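Matching sites in DyP from Bjerkandera adusta, a protein that probably uses peroxide to oxidise dyes and other substrates at a bound heme b (PDB 3AFV (chain A, 1.40 Å), residues G215-F220 and Y427-S432), and in its relative Dye-decolorizing peroxidase from Irpex lacteus (PDB 7D8M (chain B, 2.00 Å), residues G216-F221 and Y435-S440). Both blocks share one frame: the second was fitted to the first on N, CA, C and O of the twelve residues, RMSD 0.33 Å. Numbering follows each deposited sequence.

Structure 1 (3AFV); sequences GSFMAF and YFFLPS.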
loop_
_atom_site.group_PDB
_atom_site.type_symbol
_atom_site.label_atom_id
_atom_site.label_comp_id
_atom_site.label_asym_id
_atom_site.label_seq_id
_atom_site.Cartn_x
_atom_site.Cartn_y
_atom_site.Cartn_z
ATOM N N GLY A 215 8.771 -15.658 4.222
ATOM C CA GLY A 215 8.612 -14.781 3.064
ATOM C C GLY A 215 7.277 -14.056 3.151
ATOM O O GLY A 215 6.552 -14.159 4.145
ATOM N N SER A 216 6.961 -13.266 2.130
ATOM C CA SER A 216 5.639 -12.633 2.046
ATOM C C SER A 216 5.365 -12.283 0.598
ATOM O O SER A 216 6.288 -12.186 -0.205
ATOM C CB SER A 216 5.619 -11.350 2.900
ATOM O OG SER A 216 4.326 -10.783 2.981
ATOM N N PHE A 217 4.084 -12.125 0.254
ATOM C CA PHE A 217 3.717 -11.663 -1.086
ATOM C C PHE A 217 3.499 -10.162 -1.090
ATOM O O PHE A 217 2.740 -9.629 -0.264
ATOM C CB PHE A 217 2.450 -12.360 -1.604
ATOM C CG PHE A 217 2.645 -13.812 -1.902
ATOM C CD1 PHE A 217 3.204 -14.221 -3.104
ATOM C CD2 PHE A 217 2.306 -14.774 -0.963
ATOM C CE1 PHE A 217 3.378 -15.579 -3.382
ATOM C CE2 PHE A 217 2.496 -16.121 -1.218
ATOM C CZ PHE A 217 3.029 -16.527 -2.428
ATOM N N MET A 218 4.150 -9.496 -2.038
ATOM C CA MET A 218 3.907 -8.083 -2.308
ATOM C C MET A 218 2.906 -7.910 -3.448
ATOM O O MET A 218 3.079 -8.502 -4.528
ATOM C CB MET A 218 5.210 -7.397 -2.696
ATOM C CG MET A 218 5.016 -5.900 -3.010
ATOM S SD MET A 218 6.309 -5.095 -3.958
ATOM C CE MET A 218 7.651 -5.137 -2.804
ATOM N N ALA A 219 1.903 -7.067 -3.222
ATOM C CA ALA A 219 1.110 -6.517 -4.317
ATOM C C ALA A 219 1.675 -5.132 -4.583
ATOM O O ALA A 219 1.598 -4.241 -3.727
ATOM C CB ALA A 219 -0.369 -6.460 -3.954
ATOM N N PHE A 220 2.305 -4.980 -5.743
ATOM C CA PHE A 220 2.831 -3.687 -6.165
ATOM C C PHE A 220 1.838 -3.058 -7.128
ATOM O O PHE A 220 1.345 -3.730 -8.032
ATOM C CB PHE A 220 4.208 -3.819 -6.852
ATOM C CG PHE A 220 4.732 -2.501 -7.343
ATOM C CD1 PHE A 220 5.370 -1.633 -6.457
ATOM C CD2 PHE A 220 4.541 -2.098 -8.662
ATOM C CE1 PHE A 220 5.819 -0.386 -6.891
ATOM C CE2 PHE A 220 4.986 -0.855 -9.091
ATOM C CZ PHE A 220 5.630 -0.006 -8.203
ATOM N N TYR A 427 2.569 -9.013 -8.820
ATOM C CA TYR A 427 2.612 -9.793 -7.604
ATOM C C TYR A 427 3.983 -10.445 -7.486
ATOM O O TYR A 427 4.429 -11.161 -8.398
ATOM C CB TYR A 427 1.538 -10.884 -7.653
ATOM C CG TYR A 427 0.096 -10.400 -7.748
ATOM C CD1 TYR A 427 -0.351 -9.325 -6.965
ATOM C CD2 TYR A 427 -0.822 -11.015 -8.600
ATOM C CE1 TYR A 427 -1.661 -8.887 -7.019
ATOM C CE2 TYR A 427 -2.158 -10.587 -8.664
ATOM C CZ TYR A 427 -2.566 -9.517 -7.864
ATOM O OH TYR A 427 -3.860 -9.079 -7.907
ATOM N N PHE A 428 4.651 -10.183 -6.367
ATOM C CA PHE A 428 5.982 -10.730 -6.089
ATOM C C PHE A 428 5.982 -11.562 -4.818
ATOM O O PHE A 428 5.151 -11.348 -3.932
ATOM C CB PHE A 428 7.011 -9.604 -5.901
ATOM C CG PHE A 428 7.165 -8.706 -7.089
ATOM C CD1 PHE A 428 7.957 -9.098 -8.168
ATOM C CD2 PHE A 428 6.551 -7.453 -7.122
ATOM C CE1 PHE A 428 8.106 -8.273 -9.268
ATOM C CE2 PHE A 428 6.705 -6.622 -8.235
ATOM C CZ PHE A 428 7.498 -7.029 -9.299
ATOM N N PHE A 429 6.941 -12.483 -4.727
ATOM C CA PHE A 429 7.245 -13.184 -3.485
ATOM C C PHE A 429 8.620 -12.764 -3.005
ATOM O O PHE A 429 9.585 -12.855 -3.764
ATOM C CB PHE A 429 7.242 -14.702 -3.692
ATOM C CG PHE A 429 7.532 -15.484 -2.428
ATOM C CD1 PHE A 429 6.618 -15.495 -1.369
ATOM C CD2 PHE A 429 8.746 -16.160 -2.279
ATOM C CE1 PHE A 429 6.902 -16.190 -0.187
ATOM C CE2 PHE A 429 9.024 -16.867 -1.104
ATOM C CZ PHE A 429 8.100 -16.879 -0.067
ATOM N N LEU A 430 8.685 -12.310 -1.750
ATOM C CA LEU A 430 9.955 -11.952 -1.106
ATOM C C LEU A 430 10.324 -13.094 -0.183
ATOM O O LEU A 430 9.659 -13.290 0.829
ATOM C CB LEU A 430 9.831 -10.641 -0.315
ATOM C CG LEU A 430 9.877 -9.328 -1.108
ATOM C CD1 LEU A 430 8.609 -9.129 -1.951
ATOM C CD2 LEU A 430 10.066 -8.175 -0.155
ATOM N N PRO A 431 11.371 -13.859 -0.534
ATOM C CA PRO A 431 11.762 -14.975 0.344
ATOM C C PRO A 431 12.433 -14.463 1.604
ATOM O O PRO A 431 12.778 -13.279 1.711
ATOM C CB PRO A 431 12.799 -15.750 -0.496
ATOM C CG PRO A 431 12.492 -15.361 -1.941
ATOM C CD PRO A 431 12.083 -13.898 -1.827
ATOM N N SER A 432 12.604 -15.361 2.564
ATOM C CA SER A 432 13.491 -15.092 3.687
ATOM C C SER A 432 14.914 -14.881 3.178
ATOM O O SER A 432 15.260 -15.254 2.053
ATOM C CB SER A 432 13.446 -16.239 4.684
ATOM O OG SER A 432 14.166 -17.349 4.180
#

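Structure 2 (7D8M); sequences GSFLVF and YFFSPS.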
loop_
_atom_site.group_PDB
_atom_site.type_symbol
_atom_site.label_atom_id
_atom_site.label_comp_id
_atom_site.label_asym_id
_atom_site.label_seq_id
_atom_site.Cartn_x
_atom_site.Cartn_y
_atom_site.Cartn_z
ATOM N N GLY B 216 8.769 -15.826 4.236
ATOM C CA GLY B 216 8.539 -14.941 3.114
ATOM C C GLY B 216 7.183 -14.251 3.231
ATOM O O GLY B 216 6.437 -14.460 4.184
ATOM N N SER B 217 6.868 -13.418 2.233
ATOM C CA SER B 217 5.545 -12.805 2.133
ATOM C C SER B 217 5.296 -12.379 0.695
ATOM O O SER B 217 6.229 -12.148 -0.072
ATOM C CB SER B 217 5.392 -11.601 3.068
ATOM O OG SER B 217 4.038 -11.142 3.082
ATOM N N PHE B 218 4.022 -12.270 0.332
ATOM C CA PHE B 218 3.674 -11.829 -1.012
ATOM C C PHE B 218 3.621 -10.311 -1.054
ATOM O O PHE B 218 2.958 -9.677 -0.224
ATOM C CB PHE B 218 2.349 -12.439 -1.467
ATOM C CG PHE B 218 2.451 -13.905 -1.771
ATOM C CD1 PHE B 218 2.127 -14.844 -0.814
ATOM C CD2 PHE B 218 2.927 -14.339 -3.000
ATOM C CE1 PHE B 218 2.245 -16.190 -1.088
ATOM C CE2 PHE B 218 3.041 -15.680 -3.278
ATOM C CZ PHE B 218 2.704 -16.607 -2.324
ATOM N N LEU B 219 4.345 -9.740 -2.007
ATOM C CA LEU B 219 4.418 -8.297 -2.208
ATOM C C LEU B 219 3.550 -7.944 -3.409
ATOM O O LEU B 219 3.917 -8.244 -4.553
ATOM C CB LEU B 219 5.869 -7.857 -2.433
ATOM C CG LEU B 219 6.294 -6.374 -2.446
ATOM C CD1 LEU B 219 7.826 -6.288 -2.632
ATOM C CD2 LEU B 219 5.576 -5.513 -3.510
ATOM N N VAL B 220 2.424 -7.272 -3.158
ATOM C CA VAL B 220 1.601 -6.726 -4.233
ATOM C C VAL B 220 2.066 -5.309 -4.527
ATOM O O VAL B 220 2.082 -4.459 -3.628
ATOM C CB VAL B 220 0.109 -6.725 -3.865
ATOM C CG1 VAL B 220 -0.661 -5.982 -4.950
ATOM C CG2 VAL B 220 -0.412 -8.148 -3.689
ATOM N N PHE B 221 2.415 -5.035 -5.783
ATOM C CA PHE B 221 2.736 -3.676 -6.205
ATOM C C PHE B 221 1.687 -3.149 -7.177
ATOM O O PHE B 221 1.317 -3.833 -8.139
ATOM C CB PHE B 221 4.120 -3.572 -6.853
ATOM C CG PHE B 221 4.436 -2.182 -7.355
ATOM C CD1 PHE B 221 5.057 -1.260 -6.524
ATOM C CD2 PHE B 221 4.079 -1.788 -8.645
ATOM C CE1 PHE B 221 5.328 0.020 -6.963
ATOM C CE2 PHE B 221 4.345 -0.506 -9.099
ATOM C CZ PHE B 221 4.972 0.404 -8.254
ATOM N N TYR B 435 2.409 -9.043 -8.996
ATOM C CA TYR B 435 2.471 -9.781 -7.745
ATOM C C TYR B 435 3.853 -10.411 -7.603
ATOM O O TYR B 435 4.339 -11.066 -8.528
ATOM C CB TYR B 435 1.404 -10.875 -7.718
ATOM C CG TYR B 435 -0.032 -10.426 -7.906
ATOM C CD1 TYR B 435 -0.519 -9.260 -7.311
ATOM C CD2 TYR B 435 -0.920 -11.198 -8.652
ATOM C CE1 TYR B 435 -1.869 -8.866 -7.486
ATOM C CE2 TYR B 435 -2.258 -10.826 -8.817
ATOM C CZ TYR B 435 -2.728 -9.662 -8.233
ATOM O OH TYR B 435 -4.065 -9.307 -8.406
ATOM N N PHE B 436 4.480 -10.223 -6.447
ATOM C CA PHE B 436 5.805 -10.766 -6.188
ATOM C C PHE B 436 5.773 -11.565 -4.894
ATOM O O PHE B 436 4.816 -11.501 -4.113
ATOM C CB PHE B 436 6.871 -9.661 -6.083
ATOM C CG PHE B 436 6.912 -8.714 -7.252
ATOM C CD1 PHE B 436 7.791 -8.926 -8.304
ATOM C CD2 PHE B 436 6.115 -7.582 -7.273
ATOM C CE1 PHE B 436 7.849 -8.044 -9.373
ATOM C CE2 PHE B 436 6.169 -6.700 -8.336
ATOM C CZ PHE B 436 7.042 -6.926 -9.382
ATOM N N PHE B 437 6.844 -12.323 -4.673
ATOM C CA PHE B 437 7.082 -13.022 -3.415
ATOM C C PHE B 437 8.429 -12.569 -2.871
ATOM O O PHE B 437 9.434 -12.651 -3.577
ATOM C CB PHE B 437 7.072 -14.542 -3.602
ATOM C CG PHE B 437 7.321 -15.304 -2.329
ATOM C CD1 PHE B 437 6.321 -15.416 -1.365
ATOM C CD2 PHE B 437 8.552 -15.900 -2.088
ATOM C CE1 PHE B 437 6.543 -16.102 -0.186
ATOM C CE2 PHE B 437 8.784 -16.590 -0.908
ATOM C CZ PHE B 437 7.777 -16.697 0.042
ATOM N N SER B 438 8.435 -12.084 -1.625
ATOM C CA SER B 438 9.657 -11.706 -0.931
ATOM C C SER B 438 10.117 -12.894 -0.104
ATOM O O SER B 438 9.510 -13.181 0.933
ATOM C CB SER B 438 9.427 -10.498 -0.026
ATOM O OG SER B 438 9.191 -9.316 -0.772
ATOM N N PRO B 439 11.160 -13.601 -0.501
ATOM C CA PRO B 439 11.623 -14.731 0.298
ATOM C C PRO B 439 12.359 -14.244 1.537
ATOM O O PRO B 439 12.737 -13.076 1.662
ATOM C CB PRO B 439 12.571 -15.486 -0.645
ATOM C CG PRO B 439 12.512 -14.764 -1.956
ATOM C CD PRO B 439 11.992 -13.396 -1.694
ATOM N N SER B 440 12.544 -15.175 2.465
ATOM C CA SER B 440 13.517 -14.970 3.520
ATOM C C SER B 440 14.895 -14.730 2.913
ATOM O O SER B 440 15.153 -15.021 1.739
ATOM C CB SER B 440 13.563 -16.174 4.453
ATOM O OG SER B 440 14.289 -17.228 3.843
#

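Structure 1 (3AFV)
Met218 and Phe428 pair in antiparallel register, joined by hydrogen bonds from Met218 N to Phe428 O (2.8 Å) and from Phe428 N to Met218 O (2.9 Å). Strands 216-225 and 420-430 are neighbours in one of the two four-stranded antiparallel sheets of the α+β barrel fold, and Phe429 also bonds through its backbone to Phe71 of the other sheet. Followed outward, Met218 CB meets Leu430 CD1 at 3.9 Å. With CG anti to the backbone N (chi1 179°), SD lies 4.0 Å from Phe428 CD2, and the chain then bends at chi3 (-67°), bringing CE to 4.2 Å from Leu430 CD1. On the opposite sheet face, the edge of Phe429 points at the face of Phe217, with CD1 of Phe429 3.8 Å from CE1 of Phe217. Also there, Ala219 CB touches Tyr427 CE1 at 4.1 Å; the Ala219 side chain is about 8 Å from the heme. Tyr427 OH is hydrogen-bonded to Asp97.

Structure 2 (7D8M)
Leu219 and Phe436 form an antiparallel pair tied by two hydrogen bonds, Leu219 N to Phe436 O and Phe436 N to Leu219 O, each 2.8 Å long. From the backbone outward, Leu219 CB stands 4.0 Å from Ser438 OG. CG is anti to the backbone N (chi1 -170°), and from this branch point CD1 reaches 3.8 Å from Ser438 OG, a methyl resting beside a hydroxyl. On the opposite sheet face, the edge of Phe437 is directed at the face of Phe218, where CD1 of Phe437 comes within 3.8 Å of CE2 of Phe218. Val220 shares that face and lies alongside Tyr435: its CG2 is 3.8 Å from Tyr435 CD1 and its CG1 4.0 Å from Tyr435 CE1. The valine side chain is about 7 Å from the heme, and Tyr435 OH is hydrogen-bonded to Asp98.

Structure 1 against structure 2
Both sites share the same backbone course and the antiparallel hydrogen bonds that join Met218(A) to Phe428(A) and Leu219(B) to Phe436(B). The rings of Phe217(A), Phe428(A), Phe429(A) and Tyr427(A) keep the places of their counterparts. The differences lie in three buried side chains. Where Met218(A) has an unbranched thioether, Leu219(B) branches. Their CB atoms stand 0.8 Å apart after superposition, and SD of Met218(A) and CD2 of Leu219(B) lie 1.0 Å apart after superposition, so a methyl replaces the sulfur near that point, while CG of Leu219(B) has no counterpart. The touch with Leu430(A) or Ser438(B) survives the exchange. At that second position the CB atoms coincide, and CG of Leu430(A) and OG of Ser438(B) lie 0.8 Å apart after superposition: a hydroxyl takes the place of the branching carbon, and CD2 of Leu430(A) has no equivalent. On the other face, Ala219(A) and Val220(B) share the CB position, and both CB atoms touch the tyrosine ring, of Tyr427(A) or Tyr435(B), which keeps its place. CG1 and CG2 of Val220(B) have no counterpart in Ala219(A) and stand beside the ring of Tyr435(B) as further methyls.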